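Local coordinates for putative polyphosphate kinase 2 family protein (Arthrobacter aurescens, PDB 3RHF) that probably transfers phosphate between polyphosphate and nucleotides, as a kinase of the polyphosphate kinase 2 family, at the interface of chains A and B. Sequence-based numbering; all coordinates share one arbitrary frame. Chains: chain A/B, Putative polyphosphate kinase 2 family protein.

Contact 1: the interface of chains A and B. Residues chain A 283, 286-287; chain B 194, 197-198.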
ATOM      1  N   ARG A 283     -27.165  -6.460 -19.044  1.00 25.45           N
ATOM      2  CA  ARG A 283     -27.072  -7.898 -18.755  1.00 26.46           C
ATOM      3  C   ARG A 283     -27.450  -8.714 -19.960  1.00 27.02           C
ATOM      4  O   ARG A 283     -26.806  -9.710 -20.257  1.00 29.24           O
ATOM      5  CB  ARG A 283     -27.929  -8.282 -17.541  1.00 27.51           C
ATOM      6  CG  ARG A 283     -27.719  -9.708 -17.009  1.00 30.01           C
ATOM      7  CD  ARG A 283     -28.737 -10.063 -15.872  1.00 31.90           C
ATOM      8  NE  ARG A 283     -28.333 -11.261 -15.134  1.00 31.82           N
ATOM      9  CZ  ARG A 283     -28.310 -12.491 -15.649  1.00 34.10           C
ATOM     10  NH1 ARG A 283     -28.697 -12.735 -16.908  1.00 30.85           N
ATOM     11  NH2 ARG A 283     -27.882 -13.502 -14.886  1.00 36.93           N
ATOM     12  N   VAL A 286     -24.607  -8.595 -22.519  1.00 23.79           N
ATOM     13  CA  VAL A 286     -23.522  -9.473 -22.162  1.00 24.19           C
ATOM     14  C   VAL A 286     -23.924 -10.904 -22.429  1.00 25.43           C
ATOM     15  O   VAL A 286     -23.169 -11.654 -22.981  1.00 25.03           O
ATOM     16  CB  VAL A 286     -23.103  -9.278 -20.662  1.00 24.61           C
ATOM     17  CG1 VAL A 286     -22.021 -10.310 -20.238  1.00 23.24           C
ATOM     18  CG2 VAL A 286     -22.647  -7.806 -20.432  1.00 21.30           C
ATOM     19  N   VAL A 287     -25.145 -11.272 -22.085  1.00 27.56           N
ATOM     20  CA  VAL A 287     -25.540 -12.649 -22.225  1.00 29.91           C
ATOM     21  C   VAL A 287     -25.533 -13.016 -23.682  1.00 32.26           C
ATOM     22  O   VAL A 287     -25.331 -14.144 -23.986  1.00 34.23           O
ATOM     23  CB  VAL A 287     -26.916 -12.960 -21.532  1.00 31.50           C
ATOM     24  CG1 VAL A 287     -27.552 -14.259 -22.080  1.00 31.99           C
ATOM     25  CG2 VAL A 287     -26.771 -13.022 -20.053  1.00 29.05           C
TER
ATOM     26  N   LYS B 194     -17.045 -13.800 -19.220  1.00 24.59           N
ATOM     27  CA  LYS B 194     -18.468 -13.551 -19.278  1.00 25.41           C
ATOM     28  C   LYS B 194     -19.092 -13.700 -17.890  1.00 25.68           C
ATOM     29  O   LYS B 194     -19.816 -12.802 -17.402  1.00 25.05           O
ATOM     30  CB  LYS B 194     -19.099 -14.498 -20.255  1.00 26.95           C
ATOM     31  CG  LYS B 194     -20.601 -14.344 -20.510  1.00 29.89           C
ATOM     32  CD  LYS B 194     -20.930 -14.962 -21.874  1.00 31.37           C
ATOM     33  CE  LYS B 194     -22.389 -15.267 -22.086  1.00 35.75           C
ATOM     34  NZ  LYS B 194     -22.797 -15.376 -23.546  1.00 36.35           N
ATOM     35  N   LEU B 197     -18.175 -10.692 -15.646  1.00 22.64           N
ATOM     36  CA  LEU B 197     -18.994  -9.524 -16.036  1.00 22.20           C
ATOM     37  C   LEU B 197     -20.427  -9.655 -15.554  1.00 22.32           C
ATOM     38  O   LEU B 197     -20.950  -8.779 -14.871  1.00 23.90           O
ATOM     39  CB  LEU B 197     -18.968  -9.362 -17.540  1.00 22.88           C
ATOM     40  CG  LEU B 197     -17.707  -8.759 -18.143  1.00 20.80           C
ATOM     41  CD1 LEU B 197     -17.864  -8.756 -19.646  1.00 20.09           C
ATOM     42  CD2 LEU B 197     -17.534  -7.365 -17.610  1.00 19.61           C
ATOM     43  N   ILE B 198     -21.064 -10.773 -15.847  1.00 22.39           N
ATOM     44  CA  ILE B 198     -22.436 -10.967 -15.424  1.00 22.42           C
ATOM     45  C   ILE B 198     -22.561 -10.867 -13.916  1.00 22.37           C
ATOM     46  O   ILE B 198     -23.456 -10.230 -13.408  1.00 22.09           O
ATOM     47  CB  ILE B 198     -22.997 -12.297 -15.928  1.00 24.48           C
ATOM     48  CG1 ILE B 198     -23.208 -12.181 -17.444  1.00 25.17           C
ATOM     49  CG2 ILE B 198     -24.295 -12.716 -15.118  1.00 23.16           C
ATOM     50  CD1 ILE B 198     -23.530 -13.519 -18.142  1.00 30.23           C
TER
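B:Ile198 lies against three side chains of helix 279-287 of chain A, its two branches turning to different partners, CG1-CD1 to the valines and CG2 to the arginine. Beyond CB, the CG1 methylene meets the CG1 methyl of A:Val286 at 3.6 Å, the two side chains sliding past one another in opposite directions. At the tip, CD1 reaches CG2 of A:Val287 at 3.8 Å. The other branch, CG2, is anti to the backbone N and turns toward A:Arg283, whose extended chain crosses it at about a right angle; the contact is 3.7 Å from CG2 to the guanidinium NH2, a packing contact and not a polar one. A forked isoleucine suits this place because it can fill two directions at once, while the short valines let the helices come near. B:Leu197 adds a looser contact, its CB 4.2 Å from A:Val286 CG1.

One turn earlier, B:Lys194 reaches extended from an anti first torsion (chi1 -177°) across the end of the chain A helix. Its CE passes 3.8 Å from the carbonyl O of A:Val286, and its amine NZ donates a hydrogen bond of 2.9 Å to the carbonyl O of A:Val287. The donor stands above the carbonyl plane, 52° out of it. A lysine fits a helix C-terminus, where its positive charge would probably be welcomed by the carbonyl-rich end. An alanine here would probably leave the A:Val287 carbonyl without this donor and remove the CE packing against the backbone of A:Val286 and A:Val287.

The site joins the C-terminal helix 279-287 of one subunit to helix 190-202 of the other, and the two-fold repeats it with the chains exchanged.

Contact 2: the interface of chains A and B. Residues chain A 204, 207-208; chain B 66, 70, 272-273.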
ATOM      1  N   PRO A 204      19.108  -9.262  16.260  1.00 45.59           N
ATOM      2  CA  PRO A 204      19.940  -9.086  15.048  1.00 45.41           C
ATOM      3  C   PRO A 204      19.141  -8.703  13.822  1.00 43.57           C
ATOM      4  O   PRO A 204      19.603  -7.932  12.992  1.00 43.48           O
ATOM      5  CB  PRO A 204      20.565 -10.478  14.812  1.00 47.63           C
ATOM      6  CG  PRO A 204      20.551 -11.138  16.130  1.00 50.26           C
ATOM      7  CD  PRO A 204      19.383 -10.550  16.931  1.00 48.29           C
ATOM      8  N   HIS A 207      18.919  -4.785  14.037  1.00 37.24           N
ATOM      9  CA  HIS A 207      20.046  -3.849  14.052  1.00 36.55           C
ATOM     10  C   HIS A 207      19.978  -2.809  12.950  1.00 36.29           C
ATOM     11  O   HIS A 207      20.228  -1.653  13.206  1.00 35.26           O
ATOM     12  CB  HIS A 207      21.350  -4.606  13.964  1.00 37.57           C
ATOM     13  CG  HIS A 207      21.668  -5.361  15.212  1.00 38.85           C
ATOM     14  ND1 HIS A 207      22.499  -6.459  15.231  1.00 39.84           N
ATOM     15  CD2 HIS A 207      21.240  -5.188  16.487  1.00 39.39           C
ATOM     16  CE1 HIS A 207      22.561  -6.937  16.463  1.00 40.92           C
ATOM     17  NE2 HIS A 207      21.813  -6.181  17.246  1.00 40.67           N
ATOM     18  N   TRP A 208      19.600  -3.206  11.727  1.00 37.15           N
ATOM     19  CA  TRP A 208      19.517  -2.235  10.623  1.00 37.53           C
ATOM     20  C   TRP A 208      18.629  -1.019  10.943  1.00 37.70           C
ATOM     21  O   TRP A 208      18.812   0.035  10.340  1.00 38.04           O
ATOM     22  CB  TRP A 208      19.041  -2.891   9.333  1.00 38.17           C
ATOM     23  CG  TRP A 208      17.633  -3.282   9.357  1.00 36.87           C
ATOM     24  CD1 TRP A 208      17.142  -4.446   9.804  1.00 37.75           C
ATOM     25  CD2 TRP A 208      16.520  -2.517   8.911  1.00 35.32           C
ATOM     26  NE1 TRP A 208      15.794  -4.473   9.674  1.00 36.65           N
ATOM     27  CE2 TRP A 208      15.379  -3.295   9.121  1.00 36.02           C
ATOM     28  CE3 TRP A 208      16.377  -1.243   8.368  1.00 36.65           C
ATOM     29  CZ2 TRP A 208      14.096  -2.849   8.811  1.00 37.74           C
ATOM     30  CZ3 TRP A 208      15.100  -0.793   8.055  1.00 38.88           C
ATOM     31  CH2 TRP A 208      13.976  -1.594   8.275  1.00 38.70           C
TER
ATOM     32  N   ALA B  66      16.085  -3.373   4.014  1.00 27.22           N
ATOM     33  CA  ALA B  66      17.262  -3.182   4.893  1.00 29.09           C
ATOM     34  C   ALA B  66      18.552  -3.240   4.074  1.00 29.40           C
ATOM     35  O   ALA B  66      19.429  -2.418   4.253  1.00 29.90           O
ATOM     36  CB  ALA B  66      17.304  -4.214   6.051  1.00 29.72           C
ATOM     37  N   PHE B  70      21.392  -0.033   3.334  1.00 36.89           N
ATOM     38  CA  PHE B  70      22.829  -0.169   3.582  1.00 37.39           C
ATOM     39  C   PHE B  70      23.667  -0.297   2.313  1.00 35.85           C
ATOM     40  O   PHE B  70      24.802  -0.734   2.379  1.00 35.97           O
ATOM     41  CB  PHE B  70      23.069  -1.385   4.501  1.00 38.77           C
ATOM     42  CG  PHE B  70      22.898  -1.077   5.980  1.00 41.37           C
ATOM     43  CD1 PHE B  70      23.999  -1.156   6.856  1.00 46.63           C
ATOM     44  CD2 PHE B  70      21.679  -0.714   6.488  1.00 41.12           C
ATOM     45  CE1 PHE B  70      23.861  -0.872   8.215  1.00 45.43           C
ATOM     46  CE2 PHE B  70      21.542  -0.406   7.822  1.00 44.53           C
ATOM     47  CZ  PHE B  70      22.639  -0.488   8.692  1.00 45.40           C
ATOM     48  N   TRP B 272      19.638  -9.834   6.765  1.00 41.98           N
ATOM     49  CA  TRP B 272      19.656  -8.639   7.585  1.00 42.34           C
ATOM     50  C   TRP B 272      21.066  -8.073   7.646  1.00 43.12           C
ATOM     51  O   TRP B 272      22.006  -8.827   7.840  1.00 43.27           O
ATOM     52  CB  TRP B 272      19.264  -8.979   8.991  1.00 42.68           C
ATOM     53  CG  TRP B 272      17.983  -9.656   9.120  1.00 42.15           C
ATOM     54  CD1 TRP B 272      17.778 -10.911   9.570  1.00 42.33           C
ATOM     55  CD2 TRP B 272      16.708  -9.104   8.830  1.00 42.37           C
ATOM     56  NE1 TRP B 272      16.439 -11.194   9.579  1.00 44.60           N
ATOM     57  CE2 TRP B 272      15.751 -10.097   9.136  1.00 44.47           C
ATOM     58  CE3 TRP B 272      16.276  -7.870   8.343  1.00 41.05           C
ATOM     59  CZ2 TRP B 272      14.371  -9.890   8.980  1.00 43.03           C
ATOM     60  CZ3 TRP B 272      14.924  -7.671   8.162  1.00 42.34           C
ATOM     61  CH2 TRP B 272      13.977  -8.672   8.486  1.00 41.82           C
ATOM     62  N   PRO B 273      21.223  -6.761   7.447  1.00 43.62           N
ATOM     63  CA  PRO B 273      22.505  -6.134   7.577  1.00 45.12           C
ATOM     64  C   PRO B 273      23.086  -6.237   8.965  1.00 46.72           C
ATOM     65  O   PRO B 273      22.372  -6.203   9.965  1.00 44.96           O
ATOM     66  CB  PRO B 273      22.202  -4.672   7.296  1.00 44.80           C
ATOM     67  CG  PRO B 273      21.099  -4.721   6.440  1.00 44.20           C
ATOM     68  CD  PRO B 273      20.255  -5.820   6.893  1.00 43.37           C
TER
HETATM   69  O   HOH W   1      19.771  -6.107  11.227  1.00 35.95           O
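A:Trp208 meets chain B with one indole face, its pyrrole end and its CB. Over the face sits the methyl of B:Ala66, CB lying 3.5 Å from the centroid of the five-membered ring in a CH-pi contact. An alanine lets the indole lie close to the helix, and the broad flat indole can cover its methyl and still reach a second indole. Beside the pyrrole end, on the same side of the ring plane as B:Ala66, CZ3 of B:Trp272 lies 3.6 Å from NE1 of A:Trp208; this second indole is nearly parallel to the first but displaced to the side. The CB of A:Trp208 packs against CE2 of B:Phe70 at 3.8 Å and CG of B:Pro273 at 4.0 Å. The first torsion (chi1 71°) places CG between the backbone N and the carbonyl carbon, bringing the ring over B:Ala66.

Further out, B:Pro273 CB lies over the centre of the B:Phe70 ring, so the rigid proline backs the phenylalanine, whose edge faces the carbonyl O of A:Trp208. A water joins the chains, 2.9 Å from both the backbone N of A:Trp208 and the carbonyl O of B:Pro273, and also contacts the carbonyl O of A:Pro204.

The 3-10 helix 204-209 of chain A rests on the end of helix 43-69 of chain B and on the loop holding B:Trp272 and B:Pro273, part of the two-fold interface of identical chains, repeated with chains exchanged.

Contacts 1 and 2 belong to one two-fold interface and have no residue in common; in the copies given, the centres of their C-alpha atoms are about 52 Å apart. Contact 2 and the symmetry twin of contact 1 follow one another along the same two chains: helix 190-202 runs on to the 3-10 helix 204-209, and the loop at 272-273 comes shortly before the C-terminal helix 279-287. The C-terminal stretch of each subunit therefore reaches onto its neighbour's 190-209 region. This mutual exchange is consistent with a dimer, although the structure alone does not show that it forms in solution.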